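Local structure of oligopeptide ABC transporter, periplasmic oligopeptide-binding protein, putative (Thermotoga maritima MSB8, 5IPW) at residues A364-L378 and D452-V466. The protein probably binds oligopeptides in the periplasm and hands them to an ABC transporter for uptake. Numbering follows the deposited sequence.
Sequences ALSLAINREEINEIL and DVWTMVKEYWKQIGV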
ATOM      1  N   ALA A 364      -0.870 -32.065   0.341  1.00 64.96           N
ATOM      2  CA  ALA A 364       0.201 -32.889  -0.214  1.00 64.48           C
ATOM      3  C   ALA A 364       1.109 -32.099  -1.153  1.00 62.26           C
ATOM      4  O   ALA A 364       2.337 -32.196  -1.069  1.00 57.53           O
ATOM      5  CB  ALA A 364      -0.386 -34.093  -0.938  1.00 64.02           C
ATOM      6  N   LEU A 365       0.498 -31.322  -2.047  1.00 64.05           N
ATOM      7  CA  LEU A 365       1.256 -30.570  -3.051  1.00 64.42           C
ATOM      8  C   LEU A 365       2.211 -29.558  -2.423  1.00 63.50           C
ATOM      9  O   LEU A 365       3.322 -29.381  -2.929  1.00 62.11           O
ATOM     10  CB  LEU A 365       0.328 -29.863  -4.054  1.00 65.20           C
ATOM     11  CG  LEU A 365      -0.237 -30.633  -5.256  1.00 63.49           C
ATOM     12  CD1 LEU A 365      -0.987 -29.669  -6.163  1.00 61.62           C
ATOM     13  CD2 LEU A 365       0.830 -31.358  -6.060  1.00 63.38           C
ATOM     14  N   SER A 366       1.786 -28.895  -1.343  1.00 63.11           N
ATOM     15  CA  SER A 366       2.653 -27.925  -0.643  1.00 67.21           C
ATOM     16  C   SER A 366       3.780 -28.615   0.135  1.00 65.94           C
ATOM     17  O   SER A 366       4.947 -28.217   0.031  1.00 65.53           O
ATOM     18  CB  SER A 366       1.853 -26.974   0.281  1.00 69.84           C
ATOM     19  OG  SER A 366       0.798 -27.607   0.993  1.00 71.47           O
ATOM     20  N   LEU A 367       3.435 -29.664   0.879  1.00 66.74           N
ATOM     21  CA  LEU A 367       4.418 -30.404   1.688  1.00 67.77           C
ATOM     22  C   LEU A 367       5.570 -30.965   0.857  1.00 70.24           C
ATOM     23  O   LEU A 367       6.686 -31.116   1.356  1.00 69.79           O
ATOM     24  CB  LEU A 367       3.739 -31.527   2.470  1.00 64.89           C
ATOM     25  CG  LEU A 367       2.758 -31.044   3.543  1.00 64.84           C
ATOM     26  CD1 LEU A 367       1.878 -32.194   3.991  1.00 64.57           C
ATOM     27  CD2 LEU A 367       3.502 -30.427   4.717  1.00 65.69           C
ATOM     28  N   ALA A 368       5.303 -31.247  -0.414  1.00 72.84           N
ATOM     29  CA  ALA A 368       6.337 -31.718  -1.331  1.00 77.61           C
ATOM     30  C   ALA A 368       7.289 -30.619  -1.797  1.00 78.34           C
ATOM     31  O   ALA A 368       8.266 -30.906  -2.492  1.00 75.17           O
ATOM     32  CB  ALA A 368       5.694 -32.386  -2.533  1.00 82.34           C
ATOM     33  N   ILE A 369       7.014 -29.369  -1.427  1.00 82.31           N
ATOM     34  CA  ILE A 369       7.840 -28.253  -1.877  1.00 84.68           C
ATOM     35  C   ILE A 369       8.958 -27.956  -0.884  1.00 84.58           C
ATOM     36  O   ILE A 369       8.720 -27.781   0.313  1.00 79.20           O
ATOM     37  CB  ILE A 369       7.012 -26.975  -2.116  1.00 86.03           C
ATOM     38  CG1 ILE A 369       5.793 -27.297  -2.991  1.00 90.01           C
ATOM     39  CG2 ILE A 369       7.881 -25.912  -2.776  1.00 84.48           C
ATOM     40  CD1 ILE A 369       4.968 -26.100  -3.425  1.00 90.64           C
ATOM     41  N   ASN A 370      10.179 -27.909  -1.411  1.00 86.42           N
ATOM     42  CA  ASN A 370      11.356 -27.488  -0.667  1.00 85.95           C
ATOM     43  C   ASN A 370      11.555 -25.978  -0.837  1.00 82.28           C
ATOM     44  O   ASN A 370      12.323 -25.535  -1.698  1.00 76.66           O
ATOM     45  CB  ASN A 370      12.581 -28.270  -1.180  1.00 87.49           C
ATOM     46  CG  ASN A 370      13.780 -28.238  -0.229  1.00 87.57           C
ATOM     47  OD1 ASN A 370      14.896 -28.541  -0.652  1.00 85.55           O
ATOM     48  ND2 ASN A 370      13.567 -27.900   1.046  1.00 87.07           N
ATOM     49  N   ARG A 371      10.848 -25.190  -0.029  1.00 81.05           N
ATOM     50  CA  ARG A 371      10.914 -23.725  -0.135  1.00 82.70           C
ATOM     51  C   ARG A 371      12.315 -23.205   0.151  1.00 85.52           C
ATOM     52  O   ARG A 371      12.851 -22.382  -0.605  1.00 80.16           O
ATOM     53  CB  ARG A 371       9.929 -23.047   0.820  1.00 81.93           C
ATOM     54  CG  ARG A 371       8.502 -22.952   0.316  1.00 80.88           C
ATOM     55  CD  ARG A 371       7.604 -24.006   0.915  1.00 79.65           C
ATOM     56  NE  ARG A 371       6.225 -23.826   0.485  1.00 82.52           N
ATOM     57  CZ  ARG A 371       5.213 -24.618   0.829  1.00 86.25           C
ATOM     58  NH1 ARG A 371       5.401 -25.666   1.628  1.00 86.75           N
ATOM     59  NH2 ARG A 371       4.001 -24.359   0.365  1.00 85.82           N
ATOM     60  N   GLU A 372      12.885 -23.692   1.256  1.00 90.06           N
ATOM     61  CA  GLU A 372      14.259 -23.382   1.653  1.00 91.47           C
ATOM     62  C   GLU A 372      15.216 -23.469   0.466  1.00 88.95           C
ATOM     63  O   GLU A 372      16.035 -22.580   0.262  1.00 84.11           O
ATOM     64  CB  GLU A 372      14.710 -24.341   2.757  1.00 95.46           C
ATOM     65  CG  GLU A 372      16.145 -24.142   3.232  1.00101.22           C
ATOM     66  CD  GLU A 372      16.754 -25.417   3.796  1.00107.18           C
ATOM     67  OE1 GLU A 372      17.444 -26.134   3.035  1.00106.39           O
ATOM     68  OE2 GLU A 372      16.533 -25.711   4.991  1.00106.96           O
ATOM     69  N   GLU A 373      15.097 -24.540  -0.310  1.00 90.25           N
ATOM     70  CA  GLU A 373      15.959 -24.756  -1.470  1.00 95.95           C
ATOM     71  C   GLU A 373      15.742 -23.669  -2.524  1.00 95.49           C
ATOM     72  O   GLU A 373      16.696 -23.005  -2.932  1.00 91.38           O
ATOM     73  CB  GLU A 373      15.719 -26.165  -2.035  1.00101.50           C
ATOM     74  CG  GLU A 373      16.324 -26.501  -3.393  1.00106.98           C
ATOM     75  CD  GLU A 373      17.838 -26.632  -3.391  1.00111.97           C
ATOM     76  OE1 GLU A 373      18.512 -25.972  -2.569  1.00121.27           O
ATOM     77  OE2 GLU A 373      18.357 -27.389  -4.240  1.00110.54           O
ATOM     78  N   ILE A 374      14.488 -23.477  -2.929  1.00 98.11           N
ATOM     79  CA  ILE A 374      14.117 -22.437  -3.908  1.00100.06           C
ATOM     80  C   ILE A 374      14.710 -21.089  -3.508  1.00 96.49           C
ATOM     81  O   ILE A 374      15.277 -20.367  -4.345  1.00 88.56           O
ATOM     82  CB  ILE A 374      12.578 -22.299  -4.047  1.00103.15           C
ATOM     83  CG1 ILE A 374      11.974 -23.561  -4.677  1.00101.72           C
ATOM     84  CG2 ILE A 374      12.207 -21.087  -4.903  1.00102.74           C
ATOM     85  CD1 ILE A 374      10.521 -23.791  -4.319  1.00100.34           C
ATOM     86  N   ASN A 375      14.549 -20.766  -2.225  1.00 92.86           N
ATOM     87  CA  ASN A 375      15.184 -19.609  -1.605  1.00 94.42           C
ATOM     88  C   ASN A 375      16.654 -19.523  -2.028  1.00 94.84           C
ATOM     89  O   ASN A 375      17.053 -18.575  -2.702  1.00 89.77           O
ATOM     90  CB  ASN A 375      15.066 -19.711  -0.070  1.00 96.85           C
ATOM     91  CG  ASN A 375      14.855 -18.365   0.611  1.00 99.31           C
ATOM     92  OD1 ASN A 375      14.373 -17.406   0.005  1.00101.34           O
ATOM     93  ND2 ASN A 375      15.192 -18.302   1.894  1.00 98.95           N
ATOM     94  N   GLU A 376      17.428 -20.551  -1.683  1.00 94.67           N
ATOM     95  CA  GLU A 376      18.885 -20.535  -1.864  1.00 96.90           C
ATOM     96  C   GLU A 376      19.336 -20.242  -3.301  1.00 96.75           C
ATOM     97  O   GLU A 376      20.211 -19.403  -3.515  1.00 91.45           O
ATOM     98  CB  GLU A 376      19.524 -21.860  -1.410  1.00102.59           C
ATOM     99  CG  GLU A 376      19.205 -22.344   0.007  1.00105.83           C
ATOM    100  CD  GLU A 376      19.402 -21.293   1.087  1.00108.06           C
ATOM    101  OE1 GLU A 376      20.356 -20.489   0.980  1.00108.41           O
ATOM    102  OE2 GLU A 376      18.608 -21.284   2.057  1.00104.46           O
ATOM    103  N   ILE A 377      18.745 -20.922  -4.282  1.00 99.40           N
ATOM    104  CA  ILE A 377      19.291 -20.883  -5.650  1.00102.13           C
ATOM    105  C   ILE A 377      18.781 -19.694  -6.448  1.00101.84           C
ATOM    106  O   ILE A 377      19.570 -18.955  -7.033  1.00100.78           O
ATOM    107  CB  ILE A 377      18.984 -22.153  -6.478  1.00103.39           C
ATOM    108  CG1 ILE A 377      19.036 -23.414  -5.619  1.00104.69           C
ATOM    109  CG2 ILE A 377      19.953 -22.279  -7.648  1.00103.97           C
ATOM    110  CD1 ILE A 377      17.667 -23.982  -5.370  1.00106.15           C
ATOM    111  N   LEU A 378      17.462 -19.530  -6.487  1.00105.14           N
ATOM    112  CA  LEU A 378      16.836 -18.516  -7.344  1.00105.52           C
ATOM    113  C   LEU A 378      16.870 -17.132  -6.722  1.00105.85           C
ATOM    114  O   LEU A 378      17.062 -16.127  -7.413  1.00104.34           O
ATOM    115  CB  LEU A 378      15.384 -18.897  -7.648  1.00103.74           C
ATOM    116  CG  LEU A 378      15.201 -19.925  -8.762  1.00100.69           C
ATOM    117  CD1 LEU A 378      13.749 -20.362  -8.808  1.00100.17           C
ATOM    118  CD2 LEU A 378      15.642 -19.374 -10.112  1.00 98.51           C
ATOM    119  N   ASP A 452      11.307 -20.704 -13.994  1.00 69.83           N
ATOM    120  CA  ASP A 452      12.412 -21.199 -13.161  1.00 70.96           C
ATOM    121  C   ASP A 452      11.930 -21.745 -11.825  1.00 68.82           C
ATOM    122  O   ASP A 452      12.372 -22.807 -11.383  1.00 71.65           O
ATOM    123  CB  ASP A 452      13.433 -20.090 -12.896  1.00 71.34           C
ATOM    124  CG  ASP A 452      14.008 -19.511 -14.165  1.00 74.07           C
ATOM    125  OD1 ASP A 452      13.879 -20.166 -15.220  1.00 77.30           O
ATOM    126  OD2 ASP A 452      14.582 -18.402 -14.112  1.00 77.09           O
ATOM    127  N   VAL A 453      11.023 -21.014 -11.191  1.00 65.65           N
ATOM    128  CA  VAL A 453      10.494 -21.399  -9.883  1.00 65.41           C
ATOM    129  C   VAL A 453       9.862 -22.781  -9.953  1.00 65.80           C
ATOM    130  O   VAL A 453      10.235 -23.690  -9.205  1.00 65.04           O
ATOM    131  CB  VAL A 453       9.427 -20.403  -9.375  1.00 64.93           C
ATOM    132  CG1 VAL A 453       8.899 -20.821  -8.007  1.00 64.51           C
ATOM    133  CG2 VAL A 453       9.989 -18.988  -9.315  1.00 66.25           C
ATOM    134  N   TRP A 454       8.909 -22.931 -10.868  1.00 65.10           N
ATOM    135  CA  TRP A 454       8.082 -24.132 -10.922  1.00 63.61           C
ATOM    136  C   TRP A 454       8.731 -25.267 -11.707  1.00 62.83           C
ATOM    137  O   TRP A 454       8.387 -26.433 -11.498  1.00 62.14           O
ATOM    138  CB  TRP A 454       6.690 -23.772 -11.438  1.00 61.24           C
ATOM    139  CG  TRP A 454       6.005 -22.880 -10.461  1.00 58.57           C
ATOM    140  CD1 TRP A 454       6.025 -21.514 -10.440  1.00 56.60           C
ATOM    141  CD2 TRP A 454       5.252 -23.287  -9.314  1.00 56.06           C
ATOM    142  NE1 TRP A 454       5.310 -21.049  -9.367  1.00 56.28           N
ATOM    143  CE2 TRP A 454       4.824 -22.117  -8.659  1.00 54.78           C
ATOM    144  CE3 TRP A 454       4.886 -24.529  -8.784  1.00 56.12           C
ATOM    145  CZ2 TRP A 454       4.048 -22.151  -7.502  1.00 54.93           C
ATOM    146  CZ3 TRP A 454       4.110 -24.563  -7.632  1.00 54.18           C
ATOM    147  CH2 TRP A 454       3.705 -23.383  -7.003  1.00 55.51           C
ATOM    148  N   THR A 455       9.686 -24.929 -12.572  1.00 62.10           N
ATOM    149  CA  THR A 455      10.585 -25.926 -13.158  1.00 65.27           C
ATOM    150  C   THR A 455      11.288 -26.742 -12.069  1.00 69.08           C
ATOM    151  O   THR A 455      11.503 -27.940 -12.227  1.00 75.54           O
ATOM    152  CB  THR A 455      11.648 -25.270 -14.055  1.00 64.93           C
ATOM    153  OG1 THR A 455      11.006 -24.581 -15.133  1.00 66.22           O
ATOM    154  CG2 THR A 455      12.606 -26.313 -14.636  1.00 65.75           C
ATOM    155  N   MET A 456      11.642 -26.094 -10.967  1.00 71.78           N
ATOM    156  CA  MET A 456      12.243 -26.792  -9.839  1.00 72.47           C
ATOM    157  C   MET A 456      11.209 -27.620  -9.099  1.00 69.35           C
ATOM    158  O   MET A 456      11.528 -28.686  -8.588  1.00 74.53           O
ATOM    159  CB  MET A 456      12.899 -25.808  -8.877  1.00 73.74           C
ATOM    160  CG  MET A 456      14.084 -25.064  -9.476  1.00 77.61           C
ATOM    161  SD  MET A 456      14.684 -23.717  -8.437  1.00 79.40           S
ATOM    162  CE  MET A 456      14.650 -24.502  -6.830  1.00 78.82           C
ATOM    163  N   VAL A 457       9.977 -27.123  -9.039  1.00 69.83           N
ATOM    164  CA  VAL A 457       8.865 -27.841  -8.386  1.00 73.39           C
ATOM    165  C   VAL A 457       8.457 -29.088  -9.187  1.00 75.04           C
ATOM    166  O   VAL A 457       7.889 -30.033  -8.630  1.00 69.11           O
ATOM    167  CB  VAL A 457       7.636 -26.921  -8.170  1.00 72.72           C
ATOM    168  CG1 VAL A 457       6.474 -27.678  -7.530  1.00 71.06           C
ATOM    169  CG2 VAL A 457       8.011 -25.724  -7.302  1.00 72.25           C
ATOM    170  N   LYS A 458       8.742 -29.070 -10.490  1.00 79.47           N
ATOM    171  CA  LYS A 458       8.629 -30.254 -11.339  1.00 84.06           C
ATOM    172  C   LYS A 458       9.304 -31.445 -10.659  1.00 85.83           C
ATOM    173  O   LYS A 458       8.684 -32.492 -10.474  1.00 86.66           O
ATOM    174  CB  LYS A 458       9.275 -29.986 -12.705  1.00 86.31           C
ATOM    175  CG  LYS A 458       8.951 -30.999 -13.790  1.00 86.34           C
ATOM    176  CD  LYS A 458       9.449 -30.517 -15.147  1.00 86.79           C
ATOM    177  CE  LYS A 458       9.614 -31.662 -16.136  1.00 88.27           C
ATOM    178  NZ  LYS A 458       8.400 -32.519 -16.234  1.00 89.57           N
ATOM    179  N   GLU A 459      10.563 -31.261 -10.268  1.00 86.08           N
ATOM    180  CA  GLU A 459      11.311 -32.290  -9.543  1.00 85.34           C
ATOM    181  C   GLU A 459      10.669 -32.665  -8.216  1.00 84.24           C
ATOM    182  O   GLU A 459      10.505 -33.840  -7.922  1.00 88.20           O
ATOM    183  CB  GLU A 459      12.755 -31.847  -9.288  1.00 85.92           C
ATOM    184  CG  GLU A 459      13.688 -32.048 -10.469  1.00 88.14           C
ATOM    185  CD  GLU A 459      13.911 -33.515 -10.801  1.00 89.72           C
ATOM    186  OE1 GLU A 459      14.234 -34.304  -9.884  1.00 85.72           O
ATOM    187  OE2 GLU A 459      13.765 -33.874 -11.988  1.00 90.65           O
ATOM    188  N   TYR A 460      10.302 -31.677  -7.412  1.00 86.23           N
ATOM    189  CA  TYR A 460       9.823 -31.964  -6.055  1.00 91.23           C
ATOM    190  C   TYR A 460       8.522 -32.753  -6.090  1.00 87.36           C
ATOM    191  O   TYR A 460       8.279 -33.599  -5.227  1.00 84.80           O
ATOM    192  CB  TYR A 460       9.640 -30.684  -5.220  1.00 95.67           C
ATOM    193  CG  TYR A 460      10.824 -29.731  -5.210  1.00101.88           C
ATOM    194  CD1 TYR A 460      12.117 -30.169  -5.524  1.00105.54           C
ATOM    195  CD2 TYR A 460      10.655 -28.393  -4.872  1.00102.96           C
ATOM    196  CE1 TYR A 460      13.192 -29.299  -5.520  1.00104.86           C
ATOM    197  CE2 TYR A 460      11.729 -27.518  -4.857  1.00104.66           C
ATOM    198  CZ  TYR A 460      12.992 -27.979  -5.183  1.00106.67           C
ATOM    199  OH  TYR A 460      14.064 -27.124  -5.179  1.00106.19           O
ATOM    200  N   TRP A 461       7.699 -32.474  -7.098  1.00 89.01           N
ATOM    201  CA  TRP A 461       6.408 -33.140  -7.257  1.00 89.53           C
ATOM    202  C   TRP A 461       6.515 -34.515  -7.939  1.00 87.95           C
ATOM    203  O   TRP A 461       5.660 -35.379  -7.734  1.00 84.52           O
ATOM    204  CB  TRP A 461       5.420 -32.223  -7.997  1.00 89.37           C
ATOM    205  CG  TRP A 461       4.840 -31.117  -7.133  1.00 88.48           C
ATOM    206  CD1 TRP A 461       5.007 -30.946  -5.784  1.00 88.04           C
ATOM    207  CD2 TRP A 461       3.961 -30.068  -7.556  1.00 87.81           C
ATOM    208  NE1 TRP A 461       4.305 -29.850  -5.351  1.00 86.02           N
ATOM    209  CE2 TRP A 461       3.655 -29.291  -6.419  1.00 86.07           C
ATOM    210  CE3 TRP A 461       3.407 -29.704  -8.788  1.00 86.01           C
ATOM    211  CZ2 TRP A 461       2.819 -28.177  -6.477  1.00 84.13           C
ATOM    212  CZ3 TRP A 461       2.577 -28.593  -8.843  1.00 84.28           C
ATOM    213  CH2 TRP A 461       2.294 -27.843  -7.695  1.00 83.02           C
ATOM    214  N   LYS A 462       7.563 -34.716  -8.734  1.00 87.02           N
ATOM    215  CA  LYS A 462       7.898 -36.045  -9.257  1.00 86.99           C
ATOM    216  C   LYS A 462       8.146 -37.043  -8.123  1.00 85.19           C
ATOM    217  O   LYS A 462       7.747 -38.203  -8.210  1.00 88.04           O
ATOM    218  CB  LYS A 462       9.134 -35.961 -10.153  1.00 88.63           C
ATOM    219  CG  LYS A 462       9.487 -37.247 -10.890  1.00 89.81           C
ATOM    220  CD  LYS A 462      10.817 -37.135 -11.624  1.00 90.86           C
ATOM    221  CE  LYS A 462      10.906 -35.874 -12.474  1.00 92.92           C
ATOM    222  NZ  LYS A 462      12.062 -35.909 -13.410  1.00 95.17           N
ATOM    223  N   GLN A 463       8.791 -36.581  -7.056  1.00 83.01           N
ATOM    224  CA  GLN A 463       9.043 -37.411  -5.875  1.00 81.44           C
ATOM    225  C   GLN A 463       7.768 -37.875  -5.163  1.00 76.70           C
ATOM    226  O   GLN A 463       7.822 -38.797  -4.352  1.00 76.46           O
ATOM    227  CB  GLN A 463       9.962 -36.677  -4.882  1.00 83.41           C
ATOM    228  CG  GLN A 463      11.433 -37.065  -4.965  1.00 85.63           C
ATOM    229  CD  GLN A 463      11.998 -37.010  -6.375  1.00 86.02           C
ATOM    230  OE1 GLN A 463      12.156 -35.935  -6.953  1.00 85.88           O
ATOM    231  NE2 GLN A 463      12.322 -38.173  -6.931  1.00 85.81           N
ATOM    232  N   ILE A 464       6.634 -37.238  -5.446  1.00 73.07           N
ATOM    233  CA  ILE A 464       5.344 -37.741  -4.957  1.00 75.46           C
ATOM    234  C   ILE A 464       4.488 -38.341  -6.080  1.00 72.49           C
ATOM    235  O   ILE A 464       3.309 -38.657  -5.881  1.00 72.07           O
ATOM    236  CB  ILE A 464       4.553 -36.679  -4.151  1.00 78.91           C
ATOM    237  CG1 ILE A 464       4.152 -35.482  -5.024  1.00 79.63           C
ATOM    238  CG2 ILE A 464       5.380 -36.209  -2.963  1.00 80.14           C
ATOM    239  CD1 ILE A 464       3.226 -34.499  -4.337  1.00 79.93           C
ATOM    240  N   GLY A 465       5.102 -38.517  -7.247  1.00 70.37           N
ATOM    241  CA  GLY A 465       4.442 -39.130  -8.397  1.00 73.68           C
ATOM    242  C   GLY A 465       3.487 -38.229  -9.162  1.00 72.96           C
ATOM    243  O   GLY A 465       2.699 -38.711  -9.973  1.00 74.61           O
ATOM    244  N   VAL A 466       3.557 -36.923  -8.915  1.00 71.18           N
ATOM    245  CA  VAL A 466       2.705 -35.973  -9.605  1.00 66.27           C
ATOM    246  C   VAL A 466       3.464 -35.398 -10.792  1.00 68.36           C
ATOM    247  O   VAL A 466       4.483 -34.729 -10.625  1.00 65.24           O
ATOM    248  CB  VAL A 466       2.235 -34.850  -8.670  1.00 64.67           C
ATOM    249  CG1 VAL A 466       1.561 -33.741  -9.465  1.00 66.59           C
ATOM    250  CG2 VAL A 466       1.286 -35.398  -7.605  1.00 62.95           C
TER
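Leu365 and Trp461 meet at the buried end of this contact, where the indole is enclosed on both faces. Trp461 NE1 donates to Leu365 O at 2.7 Å with an N-H...O angle of 146°, the acceptor sitting somewhat out of the indole plane. Leu365 CD2 rests over one face, 3.7 Å from the centroid of the six-membered ring, a CH-pi contact, while Val457 CG1 covers the opposite face and Ala368 CB meets the edge at CD1. With both faces covered and its N-H engaged, the indole has little room to turn; an alanine in its place would probably leave Leu365 O without this donor and open a gap beneath Leu365. Ile464 CD1 closes in on Ala368 CB at 3.7 Å.

Beyond Ala368 the chain crosses Tyr460, whose ring has Asn370 CB over one face and Met456 O over the other. Helices 371-378 and 452-462 then cross in a broadly antiparallel sense (139° between their directions), their axes 10.8 Å apart at closest approach. Met456, its chain bent at chi3 (43°), enters a hole formed by Glu373, Ile374, Ile377 and Leu378, with CE 3.6 Å from Ile374 CG1. This end is nearer solvent: Ile377 is exposed and Leu378 partly so, though Leu378 still packs on Met456 SD and Asp452 CB.

Strand 440-445 supports Trp461 through Phe441 and Ile443, and strand 589-591 backs Leu365 and Ile369, so the contact joins helices that pack on strands of one mixed sheet, with helix 410-420 beside them against Ala364 and Ile464.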